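Local coordinates for protein Alp7A (Bacillus subtilis, PDB 5EC0) that binds adenine nucleotide and, as a bacterial actin-like protein, probably forms filaments that segregate plasmid DNA at cell division, at residues Phe24-Asn29 and Asp51-Leu56; Gly113-Asn118 and Gly163-Leu168; Ser298-Thr303 and Ser339-Glu344. All blocks are in the same frame, centred on the assembly; numbering follows the deposited sequence.

Contact 1 (Phe24-Asn29 and Asp51-Leu56)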
loop_
_atom_site.group_PDB
_atom_site.type_symbol
_atom_site.label_atom_id
_atom_site.label_comp_id
_atom_site.label_asym_id
_atom_site.label_seq_id
_atom_site.Cartn_x
_atom_site.Cartn_y
_atom_site.Cartn_z
ATOM N N PHE A 24 8.308 -6.652 3.296
ATOM C CA PHE A 24 7.406 -7.783 3.081
ATOM C C PHE A 24 5.981 -7.253 3.128
ATOM O O PHE A 24 5.746 -6.127 3.568
ATOM C CB PHE A 24 7.617 -8.919 4.112
ATOM C CG PHE A 24 7.231 -8.555 5.520
ATOM C CD1 PHE A 24 5.915 -8.683 5.951
ATOM C CD2 PHE A 24 8.186 -8.109 6.426
ATOM C CE1 PHE A 24 5.555 -8.359 7.256
ATOM C CE2 PHE A 24 7.832 -7.799 7.740
ATOM C CZ PHE A 24 6.509 -7.923 8.152
ATOM N N GLU A 25 5.045 -8.062 2.651
ATOM C CA GLU A 25 3.648 -7.673 2.587
ATOM C C GLU A 25 2.746 -8.868 2.890
ATOM O O GLU A 25 3.173 -10.014 2.815
ATOM C CB GLU A 25 3.312 -7.078 1.216
ATOM C CG GLU A 25 3.796 -7.882 0.026
ATOM C CD GLU A 25 3.374 -7.265 -1.308
ATOM O OE1 GLU A 25 2.481 -6.403 -1.303
ATOM O OE2 GLU A 25 3.929 -7.640 -2.368
ATOM N N LEU A 26 1.504 -8.574 3.246
ATOM C CA LEU A 26 0.534 -9.560 3.695
ATOM C C LEU A 26 -0.788 -9.206 3.084
ATOM O O LEU A 26 -1.084 -8.021 2.927
ATOM C CB LEU A 26 0.376 -9.557 5.227
ATOM C CG LEU A 26 1.555 -9.763 6.177
ATOM C CD1 LEU A 26 1.144 -9.418 7.608
ATOM C CD2 LEU A 26 2.037 -11.197 6.086
ATOM N N PRO A 27 -1.601 -10.218 2.762
ATOM C CA PRO A 27 -2.997 -9.961 2.396
ATOM C C PRO A 27 -3.687 -9.185 3.511
ATOM O O PRO A 27 -3.360 -9.406 4.677
ATOM C CB PRO A 27 -3.590 -11.363 2.240
ATOM C CG PRO A 27 -2.420 -12.231 1.920
ATOM C CD PRO A 27 -1.242 -11.642 2.642
ATOM N N THR A 28 -4.618 -8.302 3.163
ATOM C CA THR A 28 -5.237 -7.394 4.138
ATOM C C THR A 28 -6.229 -8.079 5.090
ATOM O O THR A 28 -6.514 -7.571 6.172
ATOM C CB THR A 28 -5.944 -6.221 3.396
ATOM O OG1 THR A 28 -4.968 -5.469 2.668
ATOM C CG2 THR A 28 -6.645 -5.275 4.357
ATOM N N ASN A 29 -6.732 -9.240 4.695
ATOM C CA ASN A 29 -7.728 -9.970 5.483
ATOM C C ASN A 29 -7.389 -10.209 6.942
ATOM O O ASN A 29 -6.303 -10.686 7.272
ATOM C CB ASN A 29 -8.001 -11.323 4.836
ATOM C CG ASN A 29 -8.339 -11.196 3.379
ATOM O OD1 ASN A 29 -7.494 -11.424 2.514
ATOM N ND2 ASN A 29 -9.574 -10.806 3.091
ATOM N N ASP A 51 7.825 -19.861 7.795
ATOM C CA ASP A 51 6.527 -20.489 7.588
ATOM C C ASP A 51 5.411 -19.741 8.317
ATOM O O ASP A 51 4.243 -19.899 8.001
ATOM C CB ASP A 51 6.557 -21.951 8.040
ATOM C CG ASP A 51 7.461 -22.815 7.170
ATOM O OD1 ASP A 51 7.667 -22.460 5.992
ATOM O OD2 ASP A 51 7.953 -23.857 7.661
ATOM N N LEU A 52 5.774 -18.909 9.283
ATOM C CA LEU A 52 4.786 -18.196 10.081
ATOM C C LEU A 52 3.961 -17.202 9.252
ATOM O O LEU A 52 2.818 -16.899 9.586
ATOM C CB LEU A 52 5.482 -17.464 11.220
ATOM C CG LEU A 52 4.617 -16.671 12.198
ATOM C CD1 LEU A 52 3.640 -17.599 12.932
ATOM C CD2 LEU A 52 5.504 -15.912 13.173
ATOM N N LYS A 53 4.548 -16.697 8.175
ATOM C CA LYS A 53 3.924 -15.631 7.405
ATOM C C LYS A 53 2.548 -16.055 6.895
ATOM O O LYS A 53 1.594 -15.275 6.954
ATOM C CB LYS A 53 4.820 -15.218 6.235
ATOM C CG LYS A 53 4.458 -13.877 5.634
ATOM C CD LYS A 53 5.389 -13.516 4.497
ATOM C CE LYS A 53 4.610 -12.915 3.341
ATOM N NZ LYS A 53 5.488 -12.298 2.314
ATOM N N ASP A 54 2.442 -17.301 6.440
ATOM C CA ASP A 54 1.176 -17.830 5.938
ATOM C C ASP A 54 0.359 -18.463 7.053
ATOM O O ASP A 54 -0.709 -19.012 6.804
ATOM C CB ASP A 54 1.404 -18.868 4.824
ATOM C CG ASP A 54 1.935 -18.251 3.527
ATOM O OD1 ASP A 54 1.997 -17.000 3.426
ATOM O OD2 ASP A 54 2.278 -19.029 2.603
ATOM N N ARG A 55 0.856 -18.408 8.281
ATOM C CA ARG A 55 0.191 -19.132 9.364
ATOM C C ARG A 55 -0.019 -18.217 10.577
ATOM O O ARG A 55 0.209 -18.622 11.716
ATOM C CB ARG A 55 0.994 -20.388 9.746
ATOM C CG ARG A 55 1.264 -21.358 8.554
ATOM C CD ARG A 55 2.198 -22.505 8.922
ATOM N NE ARG A 55 2.522 -23.365 7.771
ATOM C CZ ARG A 55 1.980 -24.557 7.512
ATOM N NH1 ARG A 55 1.064 -25.082 8.322
ATOM N NH2 ARG A 55 2.367 -25.242 6.437
ATOM N N LEU A 56 -0.473 -16.990 10.319
ATOM C CA LEU A 56 -0.615 -15.985 11.378
ATOM C C LEU A 56 -1.888 -16.135 12.200
ATOM O O LEU A 56 -2.976 -15.728 11.784
ATOM C CB LEU A 56 -0.563 -14.574 10.786
ATOM C CG LEU A 56 0.830 -14.188 10.302
ATOM C CD1 LEU A 56 0.811 -12.835 9.648
ATOM C CD2 LEU A 56 1.831 -14.233 11.444
#

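Contact 2 (Gly113-Asn118 and Gly163-Leu168)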
loop_
_atom_site.group_PDB
_atom_site.type_symbol
_atom_site.label_atom_id
_atom_site.label_comp_id
_atom_site.label_asym_id
_atom_site.label_seq_id
_atom_site.Cartn_x
_atom_site.Cartn_y
_atom_site.Cartn_z
ATOM N N GLY A 113 14.777 -12.358 14.562
ATOM C CA GLY A 113 15.222 -12.253 15.945
ATOM C C GLY A 113 15.405 -13.569 16.686
ATOM O O GLY A 113 15.334 -14.643 16.106
ATOM N N LYS A 114 15.629 -13.479 17.990
ATOM C CA LYS A 114 15.922 -14.653 18.802
ATOM C C LYS A 114 14.647 -15.217 19.413
ATOM O O LYS A 114 13.786 -14.471 19.889
ATOM C CB LYS A 114 16.929 -14.304 19.897
ATOM C CG LYS A 114 18.097 -13.463 19.392
ATOM C CD LYS A 114 18.806 -12.736 20.531
ATOM C CE LYS A 114 19.784 -13.651 21.266
ATOM N NZ LYS A 114 20.085 -13.184 22.658
ATOM N N ARG A 115 14.544 -16.538 19.388
ATOM C CA ARG A 115 13.400 -17.267 19.921
ATOM C C ARG A 115 12.958 -16.819 21.321
ATOM O O ARG A 115 11.759 -16.692 21.584
ATOM C CB ARG A 115 13.723 -18.765 19.942
ATOM C CG ARG A 115 12.599 -19.645 20.466
ATOM C CD ARG A 115 11.385 -19.639 19.532
ATOM N NE ARG A 115 10.294 -20.455 20.068
ATOM C CZ ARG A 115 9.102 -19.979 20.421
ATOM N NH1 ARG A 115 8.828 -18.685 20.279
ATOM N NH2 ARG A 115 8.178 -20.801 20.904
ATOM N N GLU A 116 13.924 -16.587 22.211
ATOM C CA GLU A 116 13.631 -16.242 23.604
ATOM C C GLU A 116 13.502 -14.729 23.870
ATOM O O GLU A 116 13.234 -14.315 25.000
ATOM C CB GLU A 116 14.707 -16.830 24.529
ATOM C CG GLU A 116 16.090 -16.211 24.354
ATOM C CD GLU A 116 16.840 -16.754 23.146
ATOM O OE1 GLU A 116 16.346 -17.714 22.516
ATOM O OE2 GLU A 116 17.924 -16.221 22.821
ATOM N N ASP A 117 13.703 -13.908 22.846
ATOM C CA ASP A 117 13.496 -12.461 22.983
ATOM C C ASP A 117 12.005 -12.131 22.876
ATOM O O ASP A 117 11.412 -12.305 21.820
ATOM C CB ASP A 117 14.298 -11.706 21.914
ATOM C CG ASP A 117 14.267 -10.199 22.103
ATOM O OD1 ASP A 117 13.720 -9.724 23.120
ATOM O OD2 ASP A 117 14.797 -9.488 21.223
ATOM N N ASN A 118 11.395 -11.668 23.961
ATOM C CA ASN A 118 9.953 -11.409 23.951
ATOM C C ASN A 118 9.573 -9.931 23.873
ATOM O O ASN A 118 8.434 -9.564 24.167
ATOM C CB ASN A 118 9.301 -12.022 25.191
ATOM C CG ASN A 118 9.432 -13.536 25.230
ATOM O OD1 ASN A 118 9.251 -14.209 24.221
ATOM N ND2 ASN A 118 9.759 -14.075 26.398
ATOM N N GLY A 163 4.870 -24.056 17.791
ATOM C CA GLY A 163 6.268 -23.960 17.407
ATOM C C GLY A 163 6.881 -22.577 17.560
ATOM O O GLY A 163 8.097 -22.454 17.703
ATOM N N LEU A 164 6.047 -21.537 17.528
ATOM C CA LEU A 164 6.520 -20.147 17.598
ATOM C C LEU A 164 5.713 -19.312 18.593
ATOM O O LEU A 164 5.666 -18.088 18.496
ATOM C CB LEU A 164 6.460 -19.491 16.219
ATOM C CG LEU A 164 7.409 -20.061 15.166
ATOM C CD1 LEU A 164 7.033 -19.568 13.779
ATOM C CD2 LEU A 164 8.859 -19.712 15.495
ATOM N N GLU A 165 5.072 -19.989 19.541
ATOM C CA GLU A 165 4.278 -19.332 20.572
ATOM C C GLU A 165 5.100 -18.400 21.456
ATOM O O GLU A 165 6.232 -18.706 21.819
ATOM C CB GLU A 165 3.594 -20.373 21.460
ATOM C CG GLU A 165 2.776 -21.397 20.706
ATOM C CD GLU A 165 3.514 -22.709 20.538
ATOM O OE1 GLU A 165 4.715 -22.679 20.196
ATOM O OE2 GLU A 165 2.891 -23.768 20.759
ATOM N N LYS A 166 4.499 -17.267 21.801
ATOM C CA LYS A 166 5.035 -16.334 22.795
ATOM C C LYS A 166 4.074 -15.168 22.916
ATOM O O LYS A 166 3.269 -14.931 22.016
ATOM C CB LYS A 166 6.433 -15.817 22.415
ATOM C CG LYS A 166 6.477 -15.009 21.123
ATOM C CD LYS A 166 7.792 -14.247 20.969
ATOM C CE LYS A 166 8.962 -15.191 20.707
ATOM N NZ LYS A 166 10.255 -14.466 20.568
ATOM N N GLU A 167 4.162 -14.443 24.024
ATOM C CA GLU A 167 3.569 -13.113 24.104
ATOM C C GLU A 167 4.653 -12.047 23.915
ATOM O O GLU A 167 5.609 -11.951 24.693
ATOM C CB GLU A 167 2.842 -12.895 25.431
ATOM C CG GLU A 167 1.975 -11.650 25.422
ATOM C CD GLU A 167 1.153 -11.495 26.689
ATOM O OE1 GLU A 167 1.633 -11.921 27.769
ATOM O OE2 GLU A 167 0.025 -10.952 26.597
ATOM N N LEU A 168 4.493 -11.244 22.876
ATOM C CA LEU A 168 5.483 -10.247 22.536
ATOM C C LEU A 168 5.016 -8.888 23.037
ATOM O O LEU A 168 3.889 -8.459 22.737
ATOM C CB LEU A 168 5.697 -10.233 21.020
ATOM C CG LEU A 168 6.913 -9.599 20.355
ATOM C CD1 LEU A 168 8.150 -10.434 20.582
ATOM C CD2 LEU A 168 6.637 -9.467 18.865
#

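Contact 3 (Ser298-Thr303 and Ser339-Glu344)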
loop_
_atom_site.group_PDB
_atom_site.type_symbol
_atom_site.label_atom_id
_atom_site.label_comp_id
_atom_site.label_asym_id
_atom_site.label_seq_id
_atom_site.Cartn_x
_atom_site.Cartn_y
_atom_site.Cartn_z
ATOM N N SER A 298 -10.033 -4.532 -22.283
ATOM C CA SER A 298 -10.719 -4.092 -21.072
ATOM C C SER A 298 -9.902 -3.074 -20.266
ATOM O O SER A 298 -10.452 -2.116 -19.709
ATOM C CB SER A 298 -11.052 -5.285 -20.186
ATOM O OG SER A 298 -11.845 -4.872 -19.091
ATOM N N LEU A 299 -8.593 -3.282 -20.200
ATOM C CA LEU A 299 -7.735 -2.365 -19.467
ATOM C C LEU A 299 -7.665 -1.008 -20.163
ATOM O O LEU A 299 -7.531 0.023 -19.505
ATOM C CB LEU A 299 -6.335 -2.945 -19.304
ATOM C CG LEU A 299 -6.225 -4.136 -18.349
ATOM C CD1 LEU A 299 -4.755 -4.499 -18.092
ATOM C CD2 LEU A 299 -6.955 -3.854 -17.033
ATOM N N LYS A 300 -7.747 -1.010 -21.488
ATOM C CA LYS A 300 -7.666 0.241 -22.232
ATOM C C LYS A 300 -8.916 1.067 -21.974
ATOM O O LYS A 300 -8.822 2.279 -21.770
ATOM C CB LYS A 300 -7.485 -0.004 -23.728
ATOM C CG LYS A 300 -6.997 1.234 -24.494
ATOM C CD LYS A 300 -7.088 1.032 -25.998
ATOM C CE LYS A 300 -6.840 2.326 -26.759
ATOM N NZ LYS A 300 -7.083 2.110 -28.209
ATOM N N GLU A 301 -10.077 0.404 -21.976
ATOM C CA GLU A 301 -11.347 1.040 -21.590
ATOM C C GLU A 301 -11.231 1.752 -20.249
ATOM O O GLU A 301 -11.543 2.942 -20.140
ATOM C CB GLU A 301 -12.491 0.020 -21.490
ATOM C CG GLU A 301 -12.900 -0.665 -22.776
ATOM C CD GLU A 301 -13.894 -1.788 -22.526
ATOM O OE1 GLU A 301 -14.621 -1.723 -21.504
ATOM O OE2 GLU A 301 -13.928 -2.742 -23.332
ATOM N N TYR A 302 -10.799 1.003 -19.235
ATOM C CA TYR A 302 -10.658 1.531 -17.890
ATOM C C TYR A 302 -9.696 2.720 -17.866
ATOM O O TYR A 302 -9.983 3.749 -17.263
ATOM C CB TYR A 302 -10.179 0.431 -16.920
ATOM C CG TYR A 302 -10.118 0.903 -15.483
ATOM C CD1 TYR A 302 -11.282 1.028 -14.723
ATOM C CD2 TYR A 302 -8.900 1.246 -14.891
ATOM C CE1 TYR A 302 -11.235 1.476 -13.399
ATOM C CE2 TYR A 302 -8.841 1.697 -13.576
ATOM C CZ TYR A 302 -10.018 1.813 -12.837
ATOM O OH TYR A 302 -9.987 2.260 -11.539
ATOM N N THR A 303 -8.563 2.576 -18.541
ATOM C CA THR A 303 -7.551 3.628 -18.597
ATOM C C THR A 303 -8.118 4.913 -19.220
ATOM O O THR A 303 -7.833 6.023 -18.759
ATOM C CB THR A 303 -6.309 3.142 -19.381
ATOM O OG1 THR A 303 -5.749 2.001 -18.717
ATOM C CG2 THR A 303 -5.243 4.230 -19.476
ATOM N N SER A 339 0.242 4.689 -21.861
ATOM C CA SER A 339 1.068 5.167 -22.960
ATOM C C SER A 339 0.275 5.211 -24.269
ATOM O O SER A 339 0.359 6.180 -25.005
ATOM C CB SER A 339 2.305 4.291 -23.113
ATOM O OG SER A 339 3.017 4.649 -24.279
ATOM N N VAL A 340 -0.526 4.180 -24.531
ATOM C CA VAL A 340 -1.330 4.105 -25.744
ATOM C C VAL A 340 -2.431 5.167 -25.763
ATOM O O VAL A 340 -2.613 5.885 -26.754
ATOM C CB VAL A 340 -2.001 2.714 -25.901
ATOM C CG1 VAL A 340 -2.898 2.691 -27.147
ATOM C CG2 VAL A 340 -0.953 1.603 -25.964
ATOM N N VAL A 341 -3.171 5.252 -24.662
ATOM C CA VAL A 341 -4.305 6.156 -24.588
ATOM C C VAL A 341 -3.863 7.621 -24.648
ATOM O O VAL A 341 -4.480 8.423 -25.360
ATOM C CB VAL A 341 -5.149 5.910 -23.307
ATOM C CG1 VAL A 341 -5.988 7.136 -22.964
ATOM C CG2 VAL A 341 -6.040 4.659 -23.474
ATOM N N THR A 342 -2.798 7.976 -23.929
ATOM C CA THR A 342 -2.386 9.377 -23.901
ATOM C C THR A 342 -1.824 9.792 -25.264
ATOM O O THR A 342 -1.979 10.939 -25.690
ATOM C CB THR A 342 -1.363 9.668 -22.769
ATOM O OG1 THR A 342 -0.249 8.776 -22.857
ATOM C CG2 THR A 342 -2.030 9.488 -21.426
ATOM N N GLU A 343 -1.214 8.845 -25.967
ATOM C CA GLU A 343 -0.714 9.135 -27.296
ATOM C C GLU A 343 -1.856 9.376 -28.273
ATOM O O GLU A 343 -1.759 10.259 -29.122
ATOM C CB GLU A 343 0.175 8.012 -27.806
ATOM C CG GLU A 343 0.849 8.394 -29.112
ATOM C CD GLU A 343 1.624 7.261 -29.729
ATOM O OE1 GLU A 343 2.623 6.830 -29.119
ATOM O OE2 GLU A 343 1.240 6.814 -30.831
ATOM N N GLU A 344 -2.935 8.602 -28.154
ATOM C CA GLU A 344 -4.108 8.778 -29.030
ATOM C C GLU A 344 -4.798 10.106 -28.767
ATOM O O GLU A 344 -5.359 10.722 -29.665
ATOM C CB GLU A 344 -5.132 7.651 -28.839
ATOM C CG GLU A 344 -4.751 6.293 -29.403
ATOM C CD GLU A 344 -5.815 5.234 -29.118
ATOM O OE1 GLU A 344 -6.639 5.451 -28.198
ATOM O OE2 GLU A 344 -5.840 4.198 -29.815
#

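Contact 1 (Phe24-Asn29 and Asp51-Leu56)
With its CG anti to the backbone N (chi1 -163°), Lys53 sends its aliphatic chain from the loop before strand 56-62 toward strand 22-33, where it meets Leu26. A bend at chi3 (138°) then puts CE beside the Glu25 carbonyl, 3.3 Å from Glu25 O. The ammonium group gives that same oxygen a weak hydrogen bond, Lys53 NZ to Glu25 O at 3.3 Å. Farther back along the chain, Lys53 CG lies 3.6 Å from Leu26 CD2, and the two side chains cross obliquely. Leu56 meets Leu26 tip to tip, its CD1 4.0 Å from Leu26 CD1 and 4.1 Å from Leu26 CD2, so CD2 of Leu26 touches both the lysine chain and the Leu56 methyl. An alanine in place of Lys53 would probably take the lysine methylenes away from Leu26 CD2 and leave the Glu25 carbonyl without its weak donor. Phe24, on the same strand, packs edge-to-face on Tyr107 of helix 95-112, and Lys53 touches that tyrosine too. The Glu25 carboxylate turns elsewhere, to a salt bridge with Arg362 of the ADP pocket, and its side chain lies about 5 Å from the nucleotide. The one polar link is weak, so the loop probably rests on the strand mainly through apolar contacts, the lysine contributing methylenes more than charge.

Contact 2 (Gly113-Asn118 and Gly163-Leu168)
Arg115 and Lys166 slide past each other in opposite directions, each carrying its charged end to backbone carbonyls of the opposite segment. The guanidinium of Arg115 takes hold of a single atom end-on, with NH1 and NH2 both 3.0 Å from Glu165 O. That oxygen lies close to the guanidinium plane, but the two donors reach it differently: NH2 sits in the carbonyl plane on a lone pair, whereas NH1 stands above that plane. Leu164 CA covers one face of the guanidinium, 3.5 Å above it and offset toward the rim. In return, Lys166 NZ donates to Arg115 O at 2.9 Å and to Asp117 O at 2.8 Å, standing above both carbonyl planes; Gln109 OE1 of helix 95-112 is a further partner. A bend at chi3 (70°) turns CE of Lys166 toward these carbonyls. Asn118 crosses the lysine chain, its OD1 3.6 Å from Lys166 CD. Beyond it, the backbones draw close where Leu168 CA makes a CH...O contact of 3.4 Å with Asn118 O. The carbonyls of Arg115 and Asp117 belong to a type I beta turn, Lys114 to Asp117, so one ammonium group bridges two carbonyls of the turn. This turn joins helix 95-112 to strand 119-129, which runs parallel to strand 166-179 in the large mixed sheet of this actin-like fold.

Contact 3 (Ser298-Thr303 and Ser339-Glu344)
Lys300 and Glu344 reach toward each other tip to tip and close a salt bridge between two helices, with Lys300 NZ 2.9 Å from Glu344 OE2. The ammonium group comes to the syn side of that oxygen, 25° out of the carboxylate plane. Glu344 OE1 lies farther from the ammonium, 3.4 Å from Lys300 NZ. Both chains are extended beyond CG, and this length lets the charges meet although the helix axes stay 9.9 Å apart. A second polar link is internal to helix 292-313: Thr303 OG1 donates to Leu299 O at 2.8 Å, one turn back. The backbone N of Thr303 also donates to this carbonyl, and the two donors approach from opposite faces of its plane. With chi1 at -61°, OG1 stands beside the backbone N and anti to the carbonyl carbon, and CG2, anti to that N, faces the neighbouring helix.

The two elements are helix 292-313 and helix 335-346, both within the C-terminal domain of a protein of the actin-like ATPase clan. Their short segments cross at -54°, with Lys300 and Val341 at the closest approach of the backbones.

Beside the salt bridge, Val341 points its CB toward helix 292-313 and is the buried residue that packs on Lys300 and Thr303. Its CG2 lies 3.7 Å from Lys300 CG, where the two side chains cross at a slant, and 4.1 Å from Thr303 CG2, past which the valine slides in the opposite direction. Val341 also rests on Ile307 and Glu304 of helix 292-313. At the more exposed margin, Val340 CG1 meets Lys300 CE at 4.0 Å, so the lysine chain lies against both valines on its way to Glu344. Thr303 also packs on Leu334, Ser337 and Ile338, around the start of helix 335-346.

Overall arrangement
Contacts 1 and 2 belong to one region of the fold: both reach the large mixed sheet, their centres are about 17 Å apart, and they touch where Leu52 CB packs on Leu164 CD1 at 3.7 Å. Helix 95-112 borders both. Contact 1 is buried and largely apolar, next to the nucleotide pocket, whereas contact 2 lies at the surface and relies on charged side chains gripping backbone carbonyls. Contact 3 stands apart, on the other side of the chain's centre from contact 2 with about 37 Å between nearest atoms. It joins two helices, with a buried valine and threonine beside a salt bridge between side chains at its margin.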